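Local coordinates for protein DNA methyltransferase (Nicotiana tabacum, PDB 4ONQ) that probably transfers methyl groups from S-adenosylmethionine to cytosine C5 in DNA, this chain being the catalytic domain of a plant de novo methyltransferase of the DRM type, at residues N85-N90 with L220-D225; P114-R119 with L166-R171; G229-L234 with I252-V257; A76-G81 with L122-T127; P38-E43 with S58-I63. The protein carries 5 engineered substitutions. One frame throughout, in Å; residues are numbered along the deposited sequence.

Contact 1 (N85-N90 with L220-D225); sequences NLPVEN and LSVLKD
Val222 packs against Pro87 and Leu86 reaches Leu220 and Leu223, an apolar contact with no hydrogen bond across it. The two methyls of Val222 do different work. CG2, set between the backbone N and the carbonyl carbon, meets the proline ring, with Val222 CG2 3.6 Å from Pro87 CG. CG1, anti to the carbonyl carbon (chi1 -56°), turns instead to the backbone of the other segment, where Val222 CG1 lies 3.6 Å from Pro87 O and equally far from Glu89 O.

Leu86 splits its branches between two partners: Leu86 CD1 is 4.1 Å from Leu220 CD2, while Leu86 CD2 comes within 3.9 Å of Leu223 CD2. The Leu86 and Leu223 side chains cross at about a right angle, meeting through single methyls. Val222 CG2 also approaches Leu86 CB.

Within the turn, Leu223 N bonds to Leu220 O at 2.8 Å. Ser221 OG pairs with Tyr218 O and Phe92 N. Phe39 and Tyr41 of strand 39-45 also touch Leu86, and Leu309 of strand 309-312 touches both Leu220 and Leu223. The contact thus joins the turn after helix 213-220 to the loop after strand 79-84, at the side of the mixed sheet of the Rossmann-like methyltransferase domain.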
# COMPACT_ATOMS: atom_id res chain seq x y z
N ASN A 85 -16.34 3.93 -1.13
CA ASN A 85 -17.77 3.78 -0.90
C ASN A 85 -18.12 2.37 -0.42
O ASN A 85 -19.22 1.87 -0.68
CB ASN A 85 -18.56 4.14 -2.17
CG ASN A 85 -18.26 3.21 -3.34
OD1 ASN A 85 -17.34 2.38 -3.28
ND2 ASN A 85 -19.02 3.35 -4.41
N LEU A 86 -17.18 1.74 0.27
CA LEU A 86 -17.36 0.39 0.79
C LEU A 86 -18.12 0.45 2.10
O LEU A 86 -18.08 1.46 2.79
CB LEU A 86 -16.00 -0.25 1.05
CG LEU A 86 -15.03 -0.30 -0.12
CD1 LEU A 86 -13.61 -0.58 0.35
CD2 LEU A 86 -15.49 -1.35 -1.11
N PRO A 87 -18.79 -0.66 2.46
CA PRO A 87 -19.30 -0.78 3.82
C PRO A 87 -18.13 -0.78 4.79
O PRO A 87 -17.04 -1.22 4.44
CB PRO A 87 -20.01 -2.14 3.82
CG PRO A 87 -19.50 -2.85 2.60
CD PRO A 87 -19.19 -1.79 1.61
N VAL A 88 -18.37 -0.29 6.00
CA VAL A 88 -17.30 -0.03 6.95
C VAL A 88 -17.35 -1.04 8.10
O VAL A 88 -16.39 -1.23 8.85
CB VAL A 88 -17.36 1.46 7.41
CG1 VAL A 88 -16.87 1.66 8.83
CG2 VAL A 88 -16.56 2.34 6.44
N GLU A 89 -18.46 -1.76 8.19
CA GLU A 89 -18.65 -2.71 9.27
C GLU A 89 -18.38 -4.15 8.82
O GLU A 89 -18.42 -4.46 7.63
CB GLU A 89 -20.06 -2.59 9.85
CG GLU A 89 -20.34 -1.21 10.45
CD GLU A 89 -21.82 -0.98 10.71
OE1 GLU A 89 -22.16 0.10 11.23
OE2 GLU A 89 -22.63 -1.88 10.39
N ASN A 90 -18.10 -5.01 9.80
CA ASN A 90 -17.75 -6.41 9.56
C ASN A 90 -16.45 -6.57 8.77
O ASN A 90 -16.35 -7.42 7.89
CB ASN A 90 -18.90 -7.16 8.89
CG ASN A 90 -20.18 -7.07 9.68
OD1 ASN A 90 -20.19 -7.23 10.90
ND2 ASN A 90 -21.29 -6.81 8.99
N LEU A 220 -10.87 -4.10 2.14
CA LEU A 220 -11.58 -4.83 1.09
C LEU A 220 -12.25 -6.10 1.59
O LEU A 220 -13.01 -6.73 0.85
CB LEU A 220 -10.62 -5.19 -0.06
CG LEU A 220 -9.94 -4.05 -0.81
CD1 LEU A 220 -9.00 -4.58 -1.90
CD2 LEU A 220 -10.98 -3.13 -1.42
N SER A 221 -11.97 -6.49 2.83
CA SER A 221 -12.45 -7.76 3.35
C SER A 221 -13.98 -7.86 3.33
O SER A 221 -14.53 -8.96 3.21
CB SER A 221 -11.94 -7.99 4.77
OG SER A 221 -12.49 -7.05 5.67
N VAL A 222 -14.65 -6.72 3.42
CA VAL A 222 -16.10 -6.65 3.35
C VAL A 222 -16.65 -7.16 2.01
O VAL A 222 -17.84 -7.41 1.88
CB VAL A 222 -16.62 -5.21 3.56
CG1 VAL A 222 -16.11 -4.65 4.88
CG2 VAL A 222 -16.19 -4.32 2.40
N LEU A 223 -15.77 -7.29 1.02
CA LEU A 223 -16.20 -7.71 -0.31
C LEU A 223 -16.35 -9.22 -0.44
O LEU A 223 -17.01 -9.69 -1.36
CB LEU A 223 -15.23 -7.21 -1.37
CG LEU A 223 -15.11 -5.71 -1.54
CD1 LEU A 223 -14.22 -5.38 -2.74
CD2 LEU A 223 -16.50 -5.10 -1.70
N LYS A 224 -15.75 -9.96 0.48
CA LYS A 224 -15.70 -11.42 0.36
C LYS A 224 -17.08 -12.07 0.33
O LYS A 224 -17.32 -12.98 -0.46
CB LYS A 224 -14.85 -12.04 1.46
CG LYS A 224 -14.67 -13.55 1.33
CD LYS A 224 -13.66 -14.06 2.34
CE LYS A 224 -13.37 -15.53 2.12
NZ LYS A 224 -13.05 -15.79 0.69
N ASP A 225 -17.99 -11.60 1.14
CA ASP A 225 -19.28 -12.22 1.13
C ASP A 225 -20.06 -11.80 -0.07
O ASP A 225 -20.87 -12.52 -0.58
CB ASP A 225 -20.05 -11.87 2.39
CG ASP A 225 -19.90 -12.91 3.46
OD1 ASP A 225 -19.44 -14.02 3.11
OD2 ASP A 225 -20.25 -12.65 4.63

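Contact 2 (P114-R119 with L166-R171); sequences PSWDPR and LVWVGR
One planar guanidinium serves two partners here: Arg119 holds Asp117 side-on and the backbone oxygen of Leu166 end-on, all close to its own plane. Arg119 NH1 and Arg119 NH2 each lie 2.9 Å from Leu166 O, a forked pair on one acceptor. Toward Asp117, Arg119 NE meets the syn lone pair of Asp117 OD1 at 2.9 Å, and Arg119 NH2 completes the salt bridge to OD2. A bend in the arginine chain at chi3 (-62°) turns the group to face both.

The same Asp117 OD2 takes a second donor, Trp168 NE1, on its anti side and somewhat out of the carboxylate plane. Trp168 NE1 reaches Asp117 OD2 at 2.8 Å, nearly straight (164°) and in the indole plane, which fixes the rotation of the ring. Over one face of that indole sits Pro114, its CD 3.3 Å from the centroid of the Trp168 five-membered ring, a CH-pi contact almost on the normal. Trp116 CH2 approaches Trp168 CZ2 obliquely at 3.9 Å.

Trp113 adds an edge-to-face partner to Trp168. A type I turn from Pro114 to Asp117 leads into an Asx turn, in which Asp117 OD1 accepts from Arg119 N, docked on the bulged beta hairpin 166-176.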
# COMPACT_ATOMS: atom_id res chain seq x y z
N PRO A 114 21.10 -1.43 19.59
CA PRO A 114 21.59 -0.75 20.80
C PRO A 114 20.43 -0.33 21.69
O PRO A 114 19.37 0.05 21.19
CB PRO A 114 22.29 0.49 20.24
CG PRO A 114 22.50 0.23 18.78
CD PRO A 114 21.37 -0.65 18.37
N SER A 115 20.63 -0.41 23.00
CA SER A 115 19.60 0.00 23.96
C SER A 115 19.20 1.47 23.78
O SER A 115 18.08 1.86 24.12
CB SER A 115 20.08 -0.24 25.39
OG SER A 115 21.28 0.46 25.64
N TRP A 116 20.10 2.27 23.23
CA TRP A 116 19.84 3.70 23.07
C TRP A 116 19.10 4.04 21.78
O TRP A 116 18.81 5.21 21.52
CB TRP A 116 21.14 4.51 23.18
CG TRP A 116 22.24 4.05 22.26
CD1 TRP A 116 23.21 3.13 22.54
CD2 TRP A 116 22.47 4.49 20.92
NE1 TRP A 116 24.03 2.97 21.45
CE2 TRP A 116 23.60 3.79 20.44
CE3 TRP A 116 21.83 5.40 20.07
CZ2 TRP A 116 24.11 3.98 19.16
CZ3 TRP A 116 22.34 5.58 18.79
CH2 TRP A 116 23.47 4.88 18.35
N ASP A 117 18.81 3.03 20.97
CA ASP A 117 17.97 3.21 19.79
C ASP A 117 16.56 2.77 20.16
O ASP A 117 16.27 1.57 20.22
CB ASP A 117 18.51 2.40 18.61
CG ASP A 117 17.83 2.75 17.29
OD1 ASP A 117 16.62 3.08 17.29
OD2 ASP A 117 18.51 2.69 16.24
N PRO A 118 15.67 3.74 20.40
CA PRO A 118 14.34 3.46 20.96
C PRO A 118 13.32 3.00 19.93
O PRO A 118 12.23 2.59 20.32
CB PRO A 118 13.92 4.81 21.54
CG PRO A 118 14.59 5.81 20.65
CD PRO A 118 15.90 5.18 20.21
N ARG A 119 13.66 3.06 18.65
CA ARG A 119 12.72 2.69 17.60
C ARG A 119 12.21 1.26 17.74
O ARG A 119 12.98 0.33 17.99
CB ARG A 119 13.35 2.84 16.23
CG ARG A 119 13.70 4.25 15.84
CD ARG A 119 14.41 4.25 14.49
NE ARG A 119 15.66 3.50 14.55
CZ ARG A 119 16.27 2.99 13.49
NH1 ARG A 119 15.74 3.13 12.28
NH2 ARG A 119 17.41 2.32 13.63
N LEU A 166 17.30 2.93 8.42
CA LEU A 166 18.44 2.04 8.60
C LEU A 166 18.20 1.14 9.80
O LEU A 166 17.64 1.57 10.81
CB LEU A 166 19.71 2.85 8.79
CG LEU A 166 20.00 3.79 7.63
CD1 LEU A 166 21.20 4.65 7.94
CD2 LEU A 166 20.22 3.02 6.34
N VAL A 167 18.60 -0.12 9.69
CA VAL A 167 18.41 -1.08 10.76
C VAL A 167 19.77 -1.66 11.15
O VAL A 167 20.67 -1.74 10.33
CB VAL A 167 17.46 -2.21 10.31
CG1 VAL A 167 16.06 -1.65 10.04
CG2 VAL A 167 18.01 -2.92 9.08
N TRP A 168 19.90 -2.05 12.41
CA TRP A 168 21.16 -2.62 12.89
C TRP A 168 21.28 -4.08 12.49
O TRP A 168 20.36 -4.86 12.70
CB TRP A 168 21.28 -2.47 14.41
CG TRP A 168 21.26 -1.04 14.85
CD1 TRP A 168 20.17 -0.29 15.17
CD2 TRP A 168 22.40 -0.18 14.99
NE1 TRP A 168 20.55 0.99 15.51
CE2 TRP A 168 21.92 1.08 15.41
CE3 TRP A 168 23.78 -0.34 14.81
CZ2 TRP A 168 22.76 2.17 15.65
CZ3 TRP A 168 24.61 0.73 15.04
CH2 TRP A 168 24.10 1.97 15.46
N VAL A 169 22.42 -4.44 11.90
CA VAL A 169 22.65 -5.81 11.45
C VAL A 169 23.92 -6.41 12.04
O VAL A 169 24.23 -7.58 11.83
CB VAL A 169 22.71 -5.91 9.92
CG1 VAL A 169 21.35 -5.58 9.32
CG2 VAL A 169 23.79 -4.98 9.38
N GLY A 170 24.65 -5.59 12.79
CA GLY A 170 25.84 -6.05 13.47
C GLY A 170 26.28 -4.93 14.38
O GLY A 170 25.69 -3.85 14.36
N ARG A 171 27.29 -5.19 15.20
CA ARG A 171 27.83 -4.14 16.06
C ARG A 171 28.55 -3.11 15.19
O ARG A 171 29.39 -3.47 14.35
CB ARG A 171 28.77 -4.72 17.11
CG ARG A 171 29.07 -3.76 18.26
CD ARG A 171 29.97 -4.42 19.29
NE ARG A 171 29.47 -5.73 19.69
CZ ARG A 171 29.97 -6.45 20.69
NH1 ARG A 171 30.98 -5.97 21.40
NH2 ARG A 171 29.45 -7.63 20.98

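Contact 3 (G229-L234 with I252-V257); sequences GGINVL and IPLNTV
The flat amides of Asn232 and Asn255 lie side by side and point the same way, their planes 28° apart. The Asn232 amide has its OD1 turned to Thr256, 3.0 Å from Thr256 N and close against the threonine CB; its ND2 donates to the carbonyl oxygens of Phe304 and Gly306. An alanine in place of Asn232 would probably leave the carbonyl oxygens of Phe304 and Gly306 without this donor and open a gap beside Thr256.

The backbones run parallel but with a beta bulge. Ile231 N bonds to Pro253 O at 3.0 Å. Ile231 O then takes Asn255 N at 2.8 Å and, weakly, Thr256 N, so two successive amides converge on one oxygen and the register slips by one residue. Beyond the slip, Val233 N reaches Thr256 O at 2.7 Å. Gly230 CA makes a CA-H...O contact with Pro253 O at 3.4 Å. Separately, the backbone angles of Gly230, with positive phi, call for glycine: a CB there would press on Asn255 and on the preceding carbonyl.

Ile231, Val233, Leu254 and Val257 share the sheet face away from Asn232 and Thr256. Ile231 CG2 is 4.0 Å from Leu254 CD2, and Val233 CB is 4.1 Å from Val257 CG2. Helix 242-249 completes the beta-alpha-beta unit, its Leu247 packing on Val233, Ile252 and Leu254, while strand 309-312 flanks strand 231-236 on its other edge and strand 282-286 borders strand 254-260.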
# COMPACT_ATOMS: atom_id res chain seq x y z
N GLY A 229 -19.13 -15.38 -6.78
CA GLY A 229 -18.94 -15.68 -8.17
C GLY A 229 -17.58 -15.27 -8.64
O GLY A 229 -17.14 -15.61 -9.71
N GLY A 230 -16.92 -14.48 -7.83
CA GLY A 230 -15.69 -13.87 -8.24
C GLY A 230 -15.94 -12.44 -8.59
O GLY A 230 -17.03 -12.01 -8.83
N ILE A 231 -14.87 -11.70 -8.62
CA ILE A 231 -14.98 -10.28 -8.73
C ILE A 231 -14.29 -9.78 -9.99
O ILE A 231 -13.34 -10.36 -10.44
CB ILE A 231 -14.49 -9.64 -7.41
CG1 ILE A 231 -15.08 -8.29 -7.22
CG2 ILE A 231 -13.00 -9.55 -7.30
CD1 ILE A 231 -14.60 -7.68 -5.94
N ASN A 232 -14.83 -8.73 -10.57
CA ASN A 232 -14.26 -8.08 -11.73
C ASN A 232 -13.66 -6.78 -11.29
O ASN A 232 -14.31 -6.01 -10.68
CB ASN A 232 -15.35 -7.80 -12.74
CG ASN A 232 -15.62 -8.95 -13.66
OD1 ASN A 232 -14.93 -9.93 -13.65
ND2 ASN A 232 -16.63 -8.82 -14.47
N VAL A 233 -12.39 -6.55 -11.58
CA VAL A 233 -11.70 -5.41 -11.01
C VAL A 233 -11.09 -4.51 -12.07
O VAL A 233 -10.40 -4.99 -12.98
CB VAL A 233 -10.56 -5.86 -10.08
CG1 VAL A 233 -9.92 -4.66 -9.41
CG2 VAL A 233 -11.08 -6.84 -9.05
N LEU A 234 -11.35 -3.22 -11.98
CA LEU A 234 -10.60 -2.25 -12.75
C LEU A 234 -9.51 -1.69 -11.85
O LEU A 234 -9.79 -0.89 -10.95
CB LEU A 234 -11.49 -1.13 -13.27
CG LEU A 234 -10.77 -0.11 -14.17
CD1 LEU A 234 -10.03 -0.84 -15.26
CD2 LEU A 234 -11.73 0.90 -14.77
N ILE A 252 -10.85 -13.91 -1.96
CA ILE A 252 -11.85 -13.44 -2.90
C ILE A 252 -11.44 -13.81 -4.32
O ILE A 252 -10.39 -13.38 -4.80
CB ILE A 252 -12.03 -11.92 -2.81
CG1 ILE A 252 -12.42 -11.53 -1.38
CG2 ILE A 252 -13.07 -11.46 -3.80
CD1 ILE A 252 -12.51 -10.02 -1.15
N PRO A 253 -12.23 -14.61 -4.99
CA PRO A 253 -11.82 -15.07 -6.30
C PRO A 253 -11.79 -13.94 -7.28
O PRO A 253 -12.60 -13.06 -7.23
CB PRO A 253 -12.88 -16.10 -6.66
CG PRO A 253 -13.76 -16.20 -5.51
CD PRO A 253 -13.59 -15.01 -4.68
N LEU A 254 -10.84 -13.99 -8.19
CA LEU A 254 -10.73 -12.99 -9.19
C LEU A 254 -11.19 -13.51 -10.52
O LEU A 254 -10.62 -14.41 -11.06
CB LEU A 254 -9.29 -12.57 -9.31
CG LEU A 254 -8.70 -11.95 -8.08
CD1 LEU A 254 -7.21 -11.95 -8.14
CD2 LEU A 254 -9.22 -10.56 -7.88
N ASN A 255 -12.22 -12.90 -11.07
CA ASN A 255 -12.69 -13.33 -12.35
C ASN A 255 -12.14 -12.53 -13.48
O ASN A 255 -11.53 -13.05 -14.35
CB ASN A 255 -14.21 -13.32 -12.36
CG ASN A 255 -14.77 -13.51 -13.73
OD1 ASN A 255 -15.22 -12.57 -14.35
ND2 ASN A 255 -14.74 -14.73 -14.22
N THR A 256 -12.23 -11.25 -13.43
CA THR A 256 -11.54 -10.56 -14.44
C THR A 256 -10.86 -9.35 -13.82
O THR A 256 -11.45 -8.70 -13.01
CB THR A 256 -12.52 -10.23 -15.52
OG1 THR A 256 -12.20 -10.94 -16.71
CG2 THR A 256 -12.45 -8.82 -15.83
N VAL A 257 -9.60 -9.12 -14.15
CA VAL A 257 -8.90 -7.91 -13.74
C VAL A 257 -8.37 -7.10 -14.91
O VAL A 257 -7.64 -7.60 -15.71
CB VAL A 257 -7.71 -8.21 -12.82
CG1 VAL A 257 -6.91 -6.96 -12.54
CG2 VAL A 257 -8.18 -8.81 -11.53

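Contact 4 (A76-G81 with L122-T127); sequences AARKRG and LNCLQT
Ala77 N donates to Leu122 O at 2.9 Å and almost straight (177°), the direct backbone bond between the segments. Next to it Ala77 O receives a CA-H contact from Cys124 CA at 3.0 Å, and Ala76 CB sits 3.9 Å from Leu122 CB. A water joins Ala77 O, Leu125 N and Arg78 NH2.

Arg78 runs CG anti to the backbone N (chi1 -163°) and stays extended to NE, which carries its guanidinium across to the other segment. Cys124 SG lies over one face, 3.8 Å from Arg78 NH2, and that nitrogen makes a weak bond to Leu125 O. Arg78 and Arg80 are spaced as in the arginine pair of motif VIII of C5-methyltransferases, and probably correspond to it.

Farther out, Gly208 O accepts from Arg78 NH1, and a methionine at Arg78 would probably leave that oxygen without its mate and the water without one of its three partners. Arg80 rests its guanidinium over Arg78 CG, held there by a salt bridge to Glu43 and by a bond from Arg80 NH2 to Lys79 O.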
# COMPACT_ATOMS: atom_id res chain seq x y z
N ALA A 76 6.03 -0.99 9.94
CA ALA A 76 6.42 0.24 9.31
C ALA A 76 5.26 1.19 9.12
O ALA A 76 4.22 0.82 8.68
CB ALA A 76 7.10 -0.01 7.99
N ALA A 77 5.46 2.45 9.46
CA ALA A 77 4.44 3.45 9.31
C ALA A 77 4.12 3.84 7.87
O ALA A 77 4.98 3.95 7.05
CB ALA A 77 4.82 4.66 10.10
N ARG A 78 2.85 4.02 7.60
CA ARG A 78 2.44 4.59 6.36
C ARG A 78 1.12 5.30 6.52
O ARG A 78 0.13 4.68 6.81
CB ARG A 78 2.34 3.49 5.34
CG ARG A 78 2.30 3.92 3.92
CD ARG A 78 2.38 2.69 3.08
NE ARG A 78 2.81 2.97 1.73
CZ ARG A 78 4.06 3.04 1.34
NH1 ARG A 78 4.32 3.28 0.09
NH2 ARG A 78 5.05 2.85 2.16
N LYS A 79 1.11 6.58 6.24
CA LYS A 79 -0.03 7.43 6.51
C LYS A 79 -0.73 7.78 5.27
O LYS A 79 -0.19 8.40 4.42
CB LYS A 79 0.44 8.72 7.12
CG LYS A 79 0.99 8.53 8.48
CD LYS A 79 1.43 9.84 9.04
CE LYS A 79 1.75 9.69 10.50
NZ LYS A 79 2.96 10.44 10.85
N ARG A 80 -1.97 7.38 5.18
CA ARG A 80 -2.67 7.52 3.96
C ARG A 80 -4.10 7.92 4.21
O ARG A 80 -4.64 7.73 5.26
CB ARG A 80 -2.57 6.23 3.14
CG ARG A 80 -1.19 5.87 2.65
CD ARG A 80 -0.89 6.63 1.38
NE ARG A 80 0.45 6.47 0.89
CZ ARG A 80 1.52 6.95 1.48
NH1 ARG A 80 2.71 6.74 0.97
NH2 ARG A 80 1.41 7.64 2.57
N GLY A 81 -4.67 8.54 3.21
CA GLY A 81 -6.09 8.83 3.15
C GLY A 81 -6.74 7.99 2.06
O GLY A 81 -6.30 7.99 0.91
N LEU A 122 9.40 1.36 12.06
CA LEU A 122 10.09 2.04 10.97
C LEU A 122 9.24 3.19 10.45
O LEU A 122 8.02 3.21 10.63
CB LEU A 122 10.40 1.06 9.84
CG LEU A 122 11.43 -0.03 10.16
CD1 LEU A 122 11.20 -1.26 9.31
CD2 LEU A 122 12.83 0.51 9.93
N ASN A 123 9.88 4.16 9.80
CA ASN A 123 9.17 5.23 9.13
C ASN A 123 8.59 4.76 7.80
O ASN A 123 8.73 3.59 7.44
CB ASN A 123 10.09 6.43 8.91
CG ASN A 123 10.43 7.13 10.21
OD1 ASN A 123 10.04 6.69 11.29
ND2 ASN A 123 11.18 8.22 10.11
N CYS A 124 7.93 5.66 7.08
CA CYS A 124 7.35 5.33 5.77
C CYS A 124 8.42 4.76 4.85
O CYS A 124 9.52 5.32 4.75
CB CYS A 124 6.70 6.57 5.14
SG CYS A 124 5.71 6.23 3.65
N LEU A 125 8.12 3.65 4.20
CA LEU A 125 9.09 3.01 3.32
C LEU A 125 9.16 3.75 1.99
O LEU A 125 8.16 3.88 1.30
CB LEU A 125 8.71 1.55 3.08
CG LEU A 125 8.50 0.68 4.32
CD1 LEU A 125 7.95 -0.68 3.92
CD2 LEU A 125 9.80 0.54 5.09
N GLN A 126 10.34 4.25 1.63
CA GLN A 126 10.49 5.00 0.38
C GLN A 126 11.38 4.33 -0.66
O GLN A 126 11.91 3.25 -0.44
CB GLN A 126 10.96 6.44 0.64
CG GLN A 126 11.34 6.73 2.07
CD GLN A 126 10.70 8.00 2.60
OE1 GLN A 126 10.14 8.79 1.83
NE2 GLN A 126 10.78 8.20 3.91
N THR A 127 11.55 5.01 -1.79
CA THR A 127 12.21 4.44 -2.95
C THR A 127 13.74 4.47 -2.86
O THR A 127 14.42 3.56 -3.34
CB THR A 127 11.74 5.14 -4.26
OG1 THR A 127 11.99 6.54 -4.17
CG2 THR A 127 10.25 4.93 -4.46
O HOH W 1 5.49 2.39 4.62

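Contact 5 (P38-E43 with S58-I63); sequences PFFYYE and SSLYDI. Engineered in segment 58-63: Ser58 (natural residue Arg), Ser59 (natural residue Phe).
Where helix 50-59 ends, the chain makes a type I' turn from Leu60 to Ile63; Leu60, Tyr61 and Ile63 of the turn pack on Phe40 of strand 39-45, and Leu60 also on Tyr42. Phe40 takes most of the contact. Its CG sits between the backbone N and the carbonyl carbon (chi1 77°), and the ring projects into the turn. Ile63 meets it tip to tip, Ile63 CD1 lying 3.5 Å from Phe40 CZ. The edge of Tyr61 is turned toward the face of Phe40 in an offset edge-to-face pair, centroids 5.8 Å apart and planes at 61°.

Leu60 bridges the two strand residues through one methyl: Leu60 CD1 is 4.0 Å from Phe40 CE1 and 3.9 Å from Tyr42 CB. All of this is apolar, without a hydrogen bond between the segments.

Tyr341 and Leu345 of helix 337-352 also lie on Phe40, and Lys349 makes a cation-pi contact with Tyr61. Alternate strand residues thus build an aromatic face packed by helix 337-352 and the turn after helix 50-59, the alpha/beta layering of a Rossmann-like methyltransferase.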
# COMPACT_ATOMS: atom_id res chain seq x y z
N PRO A 38 -20.18 0.80 -9.41
CA PRO A 38 -19.26 -0.13 -8.77
C PRO A 38 -18.79 0.36 -7.41
O PRO A 38 -19.11 1.49 -7.02
CB PRO A 38 -18.06 -0.10 -9.71
CG PRO A 38 -18.02 1.32 -10.15
CD PRO A 38 -19.47 1.75 -10.28
N PHE A 39 -18.06 -0.48 -6.69
CA PHE A 39 -17.33 -0.05 -5.51
C PHE A 39 -16.05 0.61 -5.96
O PHE A 39 -15.43 0.17 -6.93
CB PHE A 39 -17.01 -1.23 -4.59
CG PHE A 39 -18.18 -1.69 -3.77
CD1 PHE A 39 -18.67 -0.91 -2.74
CD2 PHE A 39 -18.78 -2.92 -4.02
CE1 PHE A 39 -19.74 -1.34 -1.98
CE2 PHE A 39 -19.85 -3.35 -3.26
CZ PHE A 39 -20.33 -2.56 -2.24
N PHE A 40 -15.64 1.68 -5.29
CA PHE A 40 -14.37 2.30 -5.64
C PHE A 40 -13.50 2.56 -4.42
O PHE A 40 -14.00 2.79 -3.32
CB PHE A 40 -14.56 3.57 -6.48
CG PHE A 40 -14.99 4.78 -5.70
CD1 PHE A 40 -14.05 5.63 -5.14
CD2 PHE A 40 -16.33 5.08 -5.55
CE1 PHE A 40 -14.44 6.75 -4.42
CE2 PHE A 40 -16.73 6.20 -4.83
CZ PHE A 40 -15.78 7.04 -4.27
N TYR A 41 -12.20 2.53 -4.65
CA TYR A 41 -11.22 2.65 -3.59
C TYR A 41 -10.07 3.49 -4.12
O TYR A 41 -9.39 3.09 -5.06
CB TYR A 41 -10.74 1.25 -3.21
CG TYR A 41 -9.89 1.16 -1.96
CD1 TYR A 41 -10.48 1.09 -0.69
CD2 TYR A 41 -8.49 1.10 -2.05
CE1 TYR A 41 -9.69 0.98 0.45
CE2 TYR A 41 -7.70 1.00 -0.93
CZ TYR A 41 -8.30 0.94 0.32
OH TYR A 41 -7.49 0.83 1.42
N TYR A 42 -9.88 4.66 -3.53
CA TYR A 42 -8.81 5.57 -3.94
C TYR A 42 -7.86 5.84 -2.78
O TYR A 42 -8.29 6.12 -1.67
CB TYR A 42 -9.38 6.90 -4.45
CG TYR A 42 -8.28 7.84 -4.89
CD1 TYR A 42 -7.64 7.63 -6.10
CD2 TYR A 42 -7.86 8.89 -4.10
CE1 TYR A 42 -6.62 8.46 -6.51
CE2 TYR A 42 -6.84 9.73 -4.50
CZ TYR A 42 -6.22 9.50 -5.71
OH TYR A 42 -5.19 10.32 -6.15
N GLU A 43 -6.56 5.76 -3.06
CA GLU A 43 -5.56 5.97 -2.02
C GLU A 43 -4.67 7.16 -2.34
O GLU A 43 -4.21 7.32 -3.48
CB GLU A 43 -4.70 4.71 -1.86
CG GLU A 43 -3.54 4.86 -0.89
CD GLU A 43 -2.18 4.70 -1.55
OE1 GLU A 43 -2.10 4.82 -2.79
OE2 GLU A 43 -1.20 4.44 -0.83
N SER A 58 -14.41 16.56 -3.32
CA SER A 58 -15.41 17.14 -4.22
C SER A 58 -15.47 16.38 -5.53
O SER A 58 -16.54 16.21 -6.11
CB SER A 58 -15.13 18.62 -4.47
OG SER A 58 -14.02 18.80 -5.33
N SER A 59 -14.32 15.91 -6.00
CA SER A 59 -14.25 15.17 -7.25
C SER A 59 -14.82 13.77 -7.09
O SER A 59 -15.31 13.17 -8.06
CB SER A 59 -12.81 15.10 -7.76
OG SER A 59 -12.30 16.39 -8.04
N LEU A 60 -14.76 13.24 -5.88
CA LEU A 60 -15.23 11.88 -5.61
C LEU A 60 -16.48 11.86 -4.76
O LEU A 60 -16.49 11.30 -3.66
CB LEU A 60 -14.13 11.04 -4.96
CG LEU A 60 -12.92 10.68 -5.82
CD1 LEU A 60 -11.92 9.84 -5.03
CD2 LEU A 60 -13.36 9.95 -7.07
N TYR A 61 -17.54 12.49 -5.26
CA TYR A 61 -18.88 12.35 -4.70
C TYR A 61 -18.98 12.78 -3.23
O TYR A 61 -19.77 12.23 -2.46
CB TYR A 61 -19.36 10.91 -4.90
CG TYR A 61 -19.01 10.40 -6.29
CD1 TYR A 61 -19.67 10.87 -7.41
CD2 TYR A 61 -17.99 9.47 -6.47
CE1 TYR A 61 -19.35 10.43 -8.68
CE2 TYR A 61 -17.66 9.02 -7.74
CZ TYR A 61 -18.34 9.50 -8.83
OH TYR A 61 -18.01 9.05 -10.09
N ASP A 62 -18.16 13.77 -2.86
CA ASP A 62 -18.19 14.42 -1.55
C ASP A 62 -17.73 13.56 -0.37
O ASP A 62 -17.72 14.02 0.77
CB ASP A 62 -19.58 14.99 -1.26
CG ASP A 62 -20.01 16.00 -2.30
OD1 ASP A 62 -19.16 16.82 -2.71
OD2 ASP A 62 -21.19 15.96 -2.70
N ILE A 63 -17.34 12.32 -0.66
CA ILE A 63 -16.89 11.38 0.37
C ILE A 63 -15.70 11.91 1.19
O ILE A 63 -14.75 12.48 0.64
CB ILE A 63 -16.54 10.01 -0.25
CG1 ILE A 63 -17.75 9.45 -1.01
CG2 ILE A 63 -16.06 9.03 0.82
CD1 ILE A 63 -17.57 8.03 -1.49

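In the fold
Contacts 3, 4 and 5 all reach one mixed sheet, and contact 1 packs beside it. Contact 5 comes first along the chain; contact 4 then crosses both contacts 1 and 2, contact 2 lies wholly within the span of contact 1, and contact 3 closes the series. Contacts 1 and 3 have centres 15 Å apart and touch through Ile252 on Leu223, and Asn85 ties contact 1 to strand 39-45 of contact 5. Contacts 4 and 5 meet across the neighbouring strands 79-84 and 39-45. Contact 2 stands apart, its centre 39 Å from that of contact 1, reached through Val167 on Leu122. The beta-alpha-beta unit 231-260 follows the segment with Arg78 and Arg80, consistent with the rearranged motif order that names DRM enzymes.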